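Local structure of ABC transporter periplasmic peptide-binding protein (Pseudoalteromonas, 4QFL) at residues A[257-268]-A[509-517]. The protein binds dipeptides such as Ala-Phe in the periplasm, probably delivering them to an ABC transporter for uptake. Numbering follows the deposited sequence.
Sequences ILTKECDVTAHP and FQASSADVE
His267 and Phe509 meet through a water, which lies over one face of the imidazole. The water accepts from His267 N and donates to Phe509 O, 2.7 Å away. The pyrrolidine ring of Pro268 packs on the Phe509 stem, with CG 3.7 Å from Phe509 CB, and the two side chains run roughly at right angles. The amide of Gln510 lies against a methyl: Val264 CG1 is 3.5 Å from Gln510 CD. With CG1 anti to the Val264 backbone N (chi1 -177°), that methyl reaches the amide and CG2 packs on Ser512 CB. Gln510 NE2 is buried here without a polar partner in the model.

The backbones pair as antiparallel strands, joining regions 241 residues apart in sequence. Thr265 N donates to Ala511 O at 2.8 Å, nearly straight at 171°. The return bond, Ala511 N to Thr265 O, is weak at 3.4 Å. Ser513 N donates to Asp263 O at 2.8 Å. Beyond it, Ser513 to Val516 form a type I turn, and Val516 CG1 approaches Asp263 CB. On the Thr265 and Ala511 face, Ile257 CD1 sits 3.8 Å from Ala511 CB.

The pairing sets the late strand 500-513 beside strand 264-266, whose other neighbour is the parallel strand 30-35, tied also by the Cys262-Cys34 disulfide. Helix 273-278 packs on Ile257 and Ala511 through Leu276, and strand 282-287 flanks strand 500-513.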
# COMPACT_ATOMS: atom_id res chain seq x y z
N ILE A 257 -10.59 5.12 21.95
CA ILE A 257 -10.56 3.75 22.44
C ILE A 257 -10.66 3.76 23.96
O ILE A 257 -11.30 2.89 24.56
CB ILE A 257 -9.33 2.95 21.94
CG1 ILE A 257 -9.56 1.45 22.16
CG2 ILE A 257 -8.06 3.41 22.62
CD1 ILE A 257 -8.45 0.61 21.64
N LEU A 258 -10.08 4.77 24.59
CA LEU A 258 -10.15 4.89 26.05
C LEU A 258 -11.59 5.06 26.56
O LEU A 258 -11.97 4.47 27.57
CB LEU A 258 -9.24 6.03 26.53
CG LEU A 258 -7.75 5.75 26.36
CD1 LEU A 258 -6.89 6.91 26.80
CD2 LEU A 258 -7.37 4.48 27.11
N THR A 259 -12.39 5.86 25.86
CA THR A 259 -13.77 6.13 26.25
C THR A 259 -14.69 5.07 25.69
O THR A 259 -15.91 5.14 25.88
CB THR A 259 -14.25 7.46 25.68
OG1 THR A 259 -14.22 7.39 24.24
CG2 THR A 259 -13.38 8.60 26.15
N LYS A 260 -14.11 4.12 24.98
CA LYS A 260 -14.84 3.03 24.35
C LYS A 260 -15.80 3.51 23.27
O LYS A 260 -16.79 2.84 22.97
CB LYS A 260 -15.54 2.18 25.41
CG LYS A 260 -14.56 1.69 26.48
CD LYS A 260 -15.25 1.11 27.70
CE LYS A 260 -14.37 1.29 28.96
NZ LYS A 260 -14.31 2.72 29.45
N GLU A 261 -15.51 4.67 22.69
CA GLU A 261 -16.25 5.12 21.52
C GLU A 261 -15.81 4.29 20.32
O GLU A 261 -16.56 4.10 19.37
CB GLU A 261 -16.00 6.60 21.25
CG GLU A 261 -16.59 7.54 22.29
CD GLU A 261 -16.68 8.98 21.79
OE1 GLU A 261 -16.53 9.20 20.57
OE2 GLU A 261 -16.91 9.90 22.62
N CYS A 262 -14.58 3.80 20.39
CA CYS A 262 -14.01 2.93 19.36
C CYS A 262 -13.58 1.61 19.96
O CYS A 262 -13.05 1.59 21.07
CB CYS A 262 -12.78 3.59 18.72
SG CYS A 262 -13.18 4.60 17.29
N ASP A 263 -13.79 0.53 19.22
CA ASP A 263 -13.39 -0.80 19.66
C ASP A 263 -12.03 -1.19 19.10
O ASP A 263 -11.32 -1.99 19.69
CB ASP A 263 -14.42 -1.83 19.20
CG ASP A 263 -15.80 -1.49 19.67
OD1 ASP A 263 -15.97 -1.28 20.89
OD2 ASP A 263 -16.72 -1.40 18.83
N VAL A 264 -11.68 -0.61 17.96
CA VAL A 264 -10.39 -0.84 17.35
C VAL A 264 -9.81 0.48 16.86
O VAL A 264 -10.51 1.30 16.28
CB VAL A 264 -10.47 -1.81 16.16
CG1 VAL A 264 -9.08 -2.06 15.60
CG2 VAL A 264 -11.13 -3.11 16.56
N THR A 265 -8.51 0.66 17.08
CA THR A 265 -7.81 1.88 16.72
C THR A 265 -6.66 1.62 15.77
O THR A 265 -5.70 0.95 16.10
CB THR A 265 -7.28 2.62 17.96
OG1 THR A 265 -8.34 3.37 18.54
CG2 THR A 265 -6.18 3.57 17.57
N ALA A 266 -6.80 2.16 14.57
CA ALA A 266 -5.76 2.06 13.56
C ALA A 266 -4.56 2.88 13.96
O ALA A 266 -4.69 3.97 14.51
CB ALA A 266 -6.30 2.55 12.21
N HIS A 267 -3.38 2.33 13.69
CA HIS A 267 -2.12 3.04 13.88
C HIS A 267 -2.10 3.87 15.16
O HIS A 267 -2.12 5.09 15.09
CB HIS A 267 -1.83 3.94 12.68
CG HIS A 267 -1.85 3.22 11.36
ND1 HIS A 267 -0.75 2.56 10.86
CD2 HIS A 267 -2.84 3.06 10.45
CE1 HIS A 267 -1.06 2.02 9.70
NE2 HIS A 267 -2.32 2.31 9.42
N PRO A 268 -2.07 3.20 16.33
CA PRO A 268 -2.01 3.91 17.61
C PRO A 268 -0.75 4.78 17.72
O PRO A 268 0.33 4.37 17.31
CB PRO A 268 -1.98 2.78 18.64
CG PRO A 268 -1.54 1.59 17.90
CD PRO A 268 -2.09 1.74 16.53
N PHE A 509 1.45 -2.04 14.64
CA PHE A 509 0.66 -2.02 15.88
C PHE A 509 -0.84 -1.84 15.62
O PHE A 509 -1.24 -1.18 14.67
CB PHE A 509 1.07 -0.86 16.79
CG PHE A 509 2.44 -0.99 17.39
CD1 PHE A 509 2.63 -1.72 18.56
CD2 PHE A 509 3.53 -0.33 16.82
CE1 PHE A 509 3.88 -1.82 19.13
CE2 PHE A 509 4.79 -0.43 17.38
CZ PHE A 509 4.97 -1.18 18.54
N GLN A 510 -1.66 -2.42 16.48
CA GLN A 510 -3.08 -2.11 16.51
C GLN A 510 -3.66 -2.25 17.91
O GLN A 510 -3.39 -3.24 18.60
CB GLN A 510 -3.87 -2.98 15.56
CG GLN A 510 -5.36 -2.69 15.58
CD GLN A 510 -6.09 -3.47 14.54
OE1 GLN A 510 -6.46 -4.62 14.76
NE2 GLN A 510 -6.29 -2.87 13.37
N ALA A 511 -4.45 -1.27 18.33
CA ALA A 511 -5.09 -1.35 19.63
C ALA A 511 -6.55 -1.74 19.49
O ALA A 511 -7.21 -1.36 18.54
CB ALA A 511 -4.97 -0.02 20.37
N SER A 512 -7.04 -2.52 20.44
CA SER A 512 -8.45 -2.87 20.43
C SER A 512 -8.96 -3.21 21.83
O SER A 512 -8.20 -3.57 22.72
CB SER A 512 -8.71 -4.02 19.45
OG SER A 512 -7.99 -5.20 19.79
N SER A 513 -10.27 -3.07 22.00
CA SER A 513 -10.93 -3.59 23.19
C SER A 513 -10.66 -5.08 23.37
O SER A 513 -10.63 -5.86 22.41
CB SER A 513 -12.42 -3.34 23.13
OG SER A 513 -13.07 -4.34 23.89
N ALA A 514 -10.46 -5.48 24.62
CA ALA A 514 -10.23 -6.88 24.92
C ALA A 514 -11.44 -7.70 24.51
O ALA A 514 -11.37 -8.92 24.48
CB ALA A 514 -9.93 -7.07 26.39
N ASP A 515 -12.54 -7.03 24.20
CA ASP A 515 -13.74 -7.73 23.77
C ASP A 515 -13.61 -8.27 22.36
O ASP A 515 -14.43 -9.08 21.92
CB ASP A 515 -14.95 -6.81 23.84
CG ASP A 515 -15.63 -6.83 25.19
OD1 ASP A 515 -15.51 -7.85 25.90
OD2 ASP A 515 -16.30 -5.83 25.54
N VAL A 516 -12.60 -7.82 21.63
CA VAL A 516 -12.49 -8.17 20.22
C VAL A 516 -11.48 -9.27 20.00
O VAL A 516 -10.49 -9.39 20.72
CB VAL A 516 -12.11 -6.96 19.32
CG1 VAL A 516 -13.01 -5.76 19.60
CG2 VAL A 516 -10.66 -6.61 19.49
N GLU A 517 -11.75 -10.08 18.98
CA GLU A 517 -10.84 -11.13 18.55
C GLU A 517 -11.08 -11.42 17.08
O GLU A 517 -12.04 -10.93 16.49
CB GLU A 517 -11.05 -12.39 19.38
CG GLU A 517 -12.51 -12.72 19.65
CD GLU A 517 -12.69 -14.07 20.33
OE1 GLU A 517 -12.99 -15.05 19.62
OE2 GLU A 517 -12.53 -14.14 21.56
O HOH W 1 -3.20 -0.45 12.92